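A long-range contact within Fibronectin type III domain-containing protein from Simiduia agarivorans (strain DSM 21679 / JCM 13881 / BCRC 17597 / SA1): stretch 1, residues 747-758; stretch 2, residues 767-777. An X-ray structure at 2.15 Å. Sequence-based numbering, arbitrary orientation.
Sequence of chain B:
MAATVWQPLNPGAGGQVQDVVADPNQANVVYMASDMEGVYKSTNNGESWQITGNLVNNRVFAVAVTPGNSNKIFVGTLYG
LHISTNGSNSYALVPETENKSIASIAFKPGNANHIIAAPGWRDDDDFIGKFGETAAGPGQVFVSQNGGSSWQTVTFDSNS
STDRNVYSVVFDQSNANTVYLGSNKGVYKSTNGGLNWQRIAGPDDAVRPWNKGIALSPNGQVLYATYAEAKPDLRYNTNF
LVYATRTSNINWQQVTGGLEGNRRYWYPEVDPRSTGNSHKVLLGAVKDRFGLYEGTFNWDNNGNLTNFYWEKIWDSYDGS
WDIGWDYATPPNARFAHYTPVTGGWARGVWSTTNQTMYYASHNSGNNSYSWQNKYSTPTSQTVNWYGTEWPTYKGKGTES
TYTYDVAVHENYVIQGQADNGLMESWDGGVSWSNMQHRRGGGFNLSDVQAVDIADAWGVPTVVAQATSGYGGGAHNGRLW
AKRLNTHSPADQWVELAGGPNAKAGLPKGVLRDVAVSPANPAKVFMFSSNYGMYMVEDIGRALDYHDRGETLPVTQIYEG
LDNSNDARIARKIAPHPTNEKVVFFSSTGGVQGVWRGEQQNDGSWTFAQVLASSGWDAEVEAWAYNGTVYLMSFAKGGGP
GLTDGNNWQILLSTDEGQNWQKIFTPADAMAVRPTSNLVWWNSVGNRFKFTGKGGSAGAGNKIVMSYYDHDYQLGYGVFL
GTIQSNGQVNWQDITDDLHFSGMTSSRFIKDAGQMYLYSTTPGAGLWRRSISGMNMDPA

Stretch 1 (747-758) RFIKDAGQMYLY
Stretch 2 767-777: WRRSISGMNMD

Stretch 1 is a β-hairpin whose two strands are joined by a type I' turn from Asp 751 to Gln 754; Ala 752 (phi/psi 57/46°) and Gly 753 (78/8°) take the positive phi values this turn requires. Its second strand pairs with the strand of stretch 2, antiparallel at 145°, with Tyr 756 opposite Ser 770, Leu 757 opposite Arg 769 and Tyr 758 opposite Arg 768 (CA-CA 4.5, 5.1 and 4.4 Å).

Three backbone hydrogen bonds fix this register: Leu 757 N to Arg 769 O (2.7 Å), Arg 769 N to Leu 757 O (2.9 Å) and Ile 771 N to Met 755 O (3.0 Å). Met 755 O also accepts from Gln 754 NE2 (3.1 Å), whose side chain (t, p) reaches forward along the strand and towards stretch 2, NE2 lying 3.2 Å from Ile 771 O. Tyr 756 N and O are satisfied within the hairpin, by Ile 749 O (2.7 Å) and Ile 749 N (2.8 Å).

Arg 768 dominates the face it shares with Tyr 756 and Tyr 758. Arg 768 CB sits 4.0 Å from the centroid of the Tyr 758 ring, over its face; from there chi1 85° (p) and an extended chain (chi2-chi4 near 180°) lay the guanidinium flat on the Tyr 756 ring, planes at 12° and CZ 3.9 Å from the ring centroid. Both tyrosines are m. In the guanidinium plane, Arg 768 NH1 donates to Tyr 758 OH (2.8 Å) and to Asp 751 OD2 (3.2 Å), the latter a salt bridge; Arg 768 NE is satisfied elsewhere in the structure.

On the face of Leu 757 and Arg 769, where the end of the arginine leads away, the contacts with stretch 1 are largely apolar. Ile 771 (m, m) brings CG1 to Leu 757 CB (3.8 Å) and to the Phe 748 ring edge at CE1 (4.1 Å). Beyond the paired strand, extended Met 774 (t, t, t) reaches Phe 748 CG with CE (3.7 Å), while its SD meets Met 755 CE (3.8 Å). These flexible thioethers fill space without needing polar partners. Altogether 732 Å² is buried.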

# COMPACT_ATOMS: atom_id res chain seq x y z
N ARG B 747 -23.70 21.26 24.90
CA ARG B 747 -22.85 22.01 23.99
C ARG B 747 -23.73 22.70 22.96
O ARG B 747 -24.69 22.10 22.46
CB ARG B 747 -21.84 21.11 23.26
CG ARG B 747 -20.76 20.50 24.15
CD ARG B 747 -19.67 19.88 23.30
NE ARG B 747 -18.86 18.91 24.05
CZ ARG B 747 -17.75 19.22 24.72
NH1 ARG B 747 -17.31 20.47 24.73
NH2 ARG B 747 -17.09 18.27 25.37
N PHE B 748 -23.42 23.95 22.66
CA PHE B 748 -24.05 24.65 21.55
C PHE B 748 -23.27 24.35 20.28
O PHE B 748 -22.07 24.64 20.20
CB PHE B 748 -24.11 26.15 21.81
CG PHE B 748 -25.12 26.54 22.86
CD1 PHE B 748 -26.46 26.64 22.54
CD2 PHE B 748 -24.72 26.80 24.16
CE1 PHE B 748 -27.39 27.00 23.50
CE2 PHE B 748 -25.64 27.16 25.12
CZ PHE B 748 -26.98 27.26 24.79
N ILE B 749 -23.94 23.75 19.30
CA ILE B 749 -23.28 23.22 18.12
C ILE B 749 -24.06 23.66 16.89
O ILE B 749 -25.29 23.52 16.85
CB ILE B 749 -23.16 21.69 18.18
CG1 ILE B 749 -22.27 21.28 19.36
CG2 ILE B 749 -22.61 21.13 16.87
CD1 ILE B 749 -22.06 19.80 19.48
N LYS B 750 -23.35 24.19 15.89
CA LYS B 750 -23.95 24.57 14.62
C LYS B 750 -23.91 23.38 13.67
O LYS B 750 -22.85 22.80 13.44
CB LYS B 750 -23.22 25.76 14.01
CG LYS B 750 -23.83 26.27 12.72
CD LYS B 750 -23.35 27.68 12.40
CE LYS B 750 -24.43 28.71 12.70
NZ LYS B 750 -24.87 29.43 11.46
N ASP B 751 -25.07 23.03 13.11
CA ASP B 751 -25.19 21.88 12.23
C ASP B 751 -26.04 22.29 11.03
O ASP B 751 -27.23 22.58 11.19
CB ASP B 751 -25.81 20.68 12.95
CG ASP B 751 -25.91 19.45 12.08
OD1 ASP B 751 -24.85 18.89 11.71
OD2 ASP B 751 -27.04 19.04 11.75
N ALA B 752 -25.42 22.32 9.85
CA ALA B 752 -26.10 22.68 8.60
C ALA B 752 -26.74 24.07 8.70
O ALA B 752 -27.90 24.28 8.33
CB ALA B 752 -27.14 21.63 8.21
N GLY B 753 -25.97 25.02 9.23
CA GLY B 753 -26.40 26.41 9.28
C GLY B 753 -27.37 26.75 10.38
O GLY B 753 -27.89 27.87 10.40
N GLN B 754 -27.64 25.84 11.31
CA GLN B 754 -28.61 26.06 12.38
C GLN B 754 -27.94 25.79 13.72
O GLN B 754 -27.26 24.78 13.88
CB GLN B 754 -29.84 25.17 12.20
CG GLN B 754 -30.80 25.18 13.38
CD GLN B 754 -31.50 26.52 13.55
OE1 GLN B 754 -32.17 27.00 12.63
NE2 GLN B 754 -31.36 27.12 14.72
N MET B 755 -28.13 26.70 14.67
CA MET B 755 -27.60 26.49 16.01
C MET B 755 -28.45 25.47 16.76
O MET B 755 -29.68 25.56 16.77
CB MET B 755 -27.55 27.81 16.79
CG MET B 755 -26.38 28.72 16.43
SD MET B 755 -24.76 27.92 16.43
CE MET B 755 -24.75 27.10 18.03
N TYR B 756 -27.79 24.50 17.37
CA TYR B 756 -28.45 23.46 18.13
C TYR B 756 -27.86 23.39 19.53
O TYR B 756 -26.70 23.76 19.75
CB TYR B 756 -28.31 22.09 17.46
CG TYR B 756 -29.15 21.90 16.23
CD1 TYR B 756 -30.46 21.45 16.32
CD2 TYR B 756 -28.63 22.16 14.97
CE1 TYR B 756 -31.24 21.27 15.19
CE2 TYR B 756 -29.40 21.98 13.83
CZ TYR B 756 -30.70 21.53 13.95
OH TYR B 756 -31.46 21.36 12.82
N LEU B 757 -28.66 22.90 20.47
CA LEU B 757 -28.19 22.54 21.80
C LEU B 757 -28.17 21.02 21.88
O LEU B 757 -29.21 20.37 21.75
CB LEU B 757 -29.11 23.12 22.88
CG LEU B 757 -28.92 22.64 24.32
CD1 LEU B 757 -27.54 23.01 24.85
CD2 LEU B 757 -30.01 23.21 25.21
N TYR B 758 -26.98 20.45 22.04
CA TYR B 758 -26.80 19.02 22.25
C TYR B 758 -26.61 18.78 23.74
O TYR B 758 -25.67 19.32 24.34
CB TYR B 758 -25.60 18.48 21.48
CG TYR B 758 -25.79 18.31 19.98
CD1 TYR B 758 -26.05 19.40 19.16
CD2 TYR B 758 -25.68 17.06 19.39
CE1 TYR B 758 -26.21 19.24 17.79
CE2 TYR B 758 -25.85 16.89 18.03
CZ TYR B 758 -26.11 17.98 17.23
OH TYR B 758 -26.27 17.83 15.87
N TRP B 767 -29.91 14.02 23.35
CA TRP B 767 -30.99 14.77 22.74
C TRP B 767 -30.45 16.10 22.23
O TRP B 767 -29.49 16.64 22.78
CB TRP B 767 -32.14 15.03 23.73
CG TRP B 767 -32.74 13.79 24.30
CD1 TRP B 767 -32.19 12.95 25.23
CD2 TRP B 767 -34.02 13.23 23.96
NE1 TRP B 767 -33.05 11.91 25.49
CE2 TRP B 767 -34.18 12.06 24.73
CE3 TRP B 767 -35.05 13.62 23.09
CZ2 TRP B 767 -35.32 11.27 24.65
CZ3 TRP B 767 -36.18 12.83 23.02
CH2 TRP B 767 -36.31 11.67 23.79
N ARG B 768 -31.09 16.63 21.19
CA ARG B 768 -30.72 17.93 20.66
C ARG B 768 -31.96 18.77 20.38
O ARG B 768 -33.04 18.24 20.10
CB ARG B 768 -29.87 17.81 19.39
CG ARG B 768 -30.65 17.65 18.11
CD ARG B 768 -29.74 17.78 16.90
NE ARG B 768 -30.49 17.77 15.66
CZ ARG B 768 -29.95 17.92 14.45
NH1 ARG B 768 -28.64 18.09 14.32
NH2 ARG B 768 -30.73 17.90 13.37
N ARG B 769 -31.79 20.08 20.48
CA ARG B 769 -32.87 21.04 20.33
C ARG B 769 -32.39 22.21 19.48
O ARG B 769 -31.26 22.67 19.64
CB ARG B 769 -33.36 21.55 21.70
CG ARG B 769 -34.58 22.45 21.63
CD ARG B 769 -34.84 23.14 22.96
NE ARG B 769 -36.15 23.79 23.00
CZ ARG B 769 -36.39 25.00 22.51
NH1 ARG B 769 -35.41 25.70 21.95
NH2 ARG B 769 -37.61 25.51 22.59
N SER B 770 -33.25 22.67 18.58
CA SER B 770 -32.96 23.87 17.81
C SER B 770 -33.05 25.10 18.71
O SER B 770 -33.93 25.19 19.57
CB SER B 770 -33.93 24.00 16.64
OG SER B 770 -33.35 24.73 15.58
N ILE B 771 -32.13 26.04 18.52
CA ILE B 771 -32.04 27.24 19.34
C ILE B 771 -32.19 28.45 18.43
O ILE B 771 -31.38 28.64 17.51
CB ILE B 771 -30.72 27.31 20.12
CG1 ILE B 771 -30.58 26.11 21.06
CG2 ILE B 771 -30.62 28.62 20.89
CD1 ILE B 771 -31.58 26.09 22.19
N SER B 772 -33.20 29.26 18.68
CA SER B 772 -33.50 30.41 17.83
C SER B 772 -32.94 31.69 18.43
O SER B 772 -32.73 31.81 19.64
CB SER B 772 -35.01 30.55 17.60
OG SER B 772 -35.71 30.59 18.83
N GLY B 773 -32.70 32.66 17.55
CA GLY B 773 -32.19 33.96 17.98
C GLY B 773 -30.81 33.92 18.59
O GLY B 773 -30.49 34.79 19.41
N MET B 774 -29.99 32.95 18.22
CA MET B 774 -28.61 32.88 18.70
C MET B 774 -27.68 33.65 17.78
O MET B 774 -27.81 33.60 16.55
CB MET B 774 -28.16 31.42 18.80
CG MET B 774 -26.83 31.23 19.48
SD MET B 774 -26.66 29.59 20.21
CE MET B 774 -25.06 29.75 21.00
N ASN B 775 -26.74 34.39 18.38
CA ASN B 775 -25.71 35.09 17.65
C ASN B 775 -24.33 34.75 18.19
O ASN B 775 -24.14 34.65 19.41
CB ASN B 775 -25.96 36.62 17.68
CG ASN B 775 -27.31 36.99 17.08
OD1 ASN B 775 -27.64 36.51 16.00
ND2 ASN B 775 -28.07 37.84 17.76
N MET B 776 -23.38 34.58 17.28
CA MET B 776 -22.05 34.11 17.59
C MET B 776 -21.04 35.11 17.07
O MET B 776 -21.31 35.85 16.12
CB MET B 776 -21.77 32.74 16.94
CG MET B 776 -22.72 31.64 17.33
SD MET B 776 -22.17 30.81 18.82
CE MET B 776 -20.62 30.13 18.25
N ASP B 777 -19.86 35.13 17.65
CA ASP B 777 -18.77 35.85 17.07
C ASP B 777 -18.37 35.00 15.86
O ASP B 777 -18.40 33.80 15.93
CB ASP B 777 -17.58 35.86 17.98
CG ASP B 777 -17.67 36.89 19.05
OD1 ASP B 777 -18.61 37.63 19.06
OD2 ASP B 777 -16.77 36.92 19.87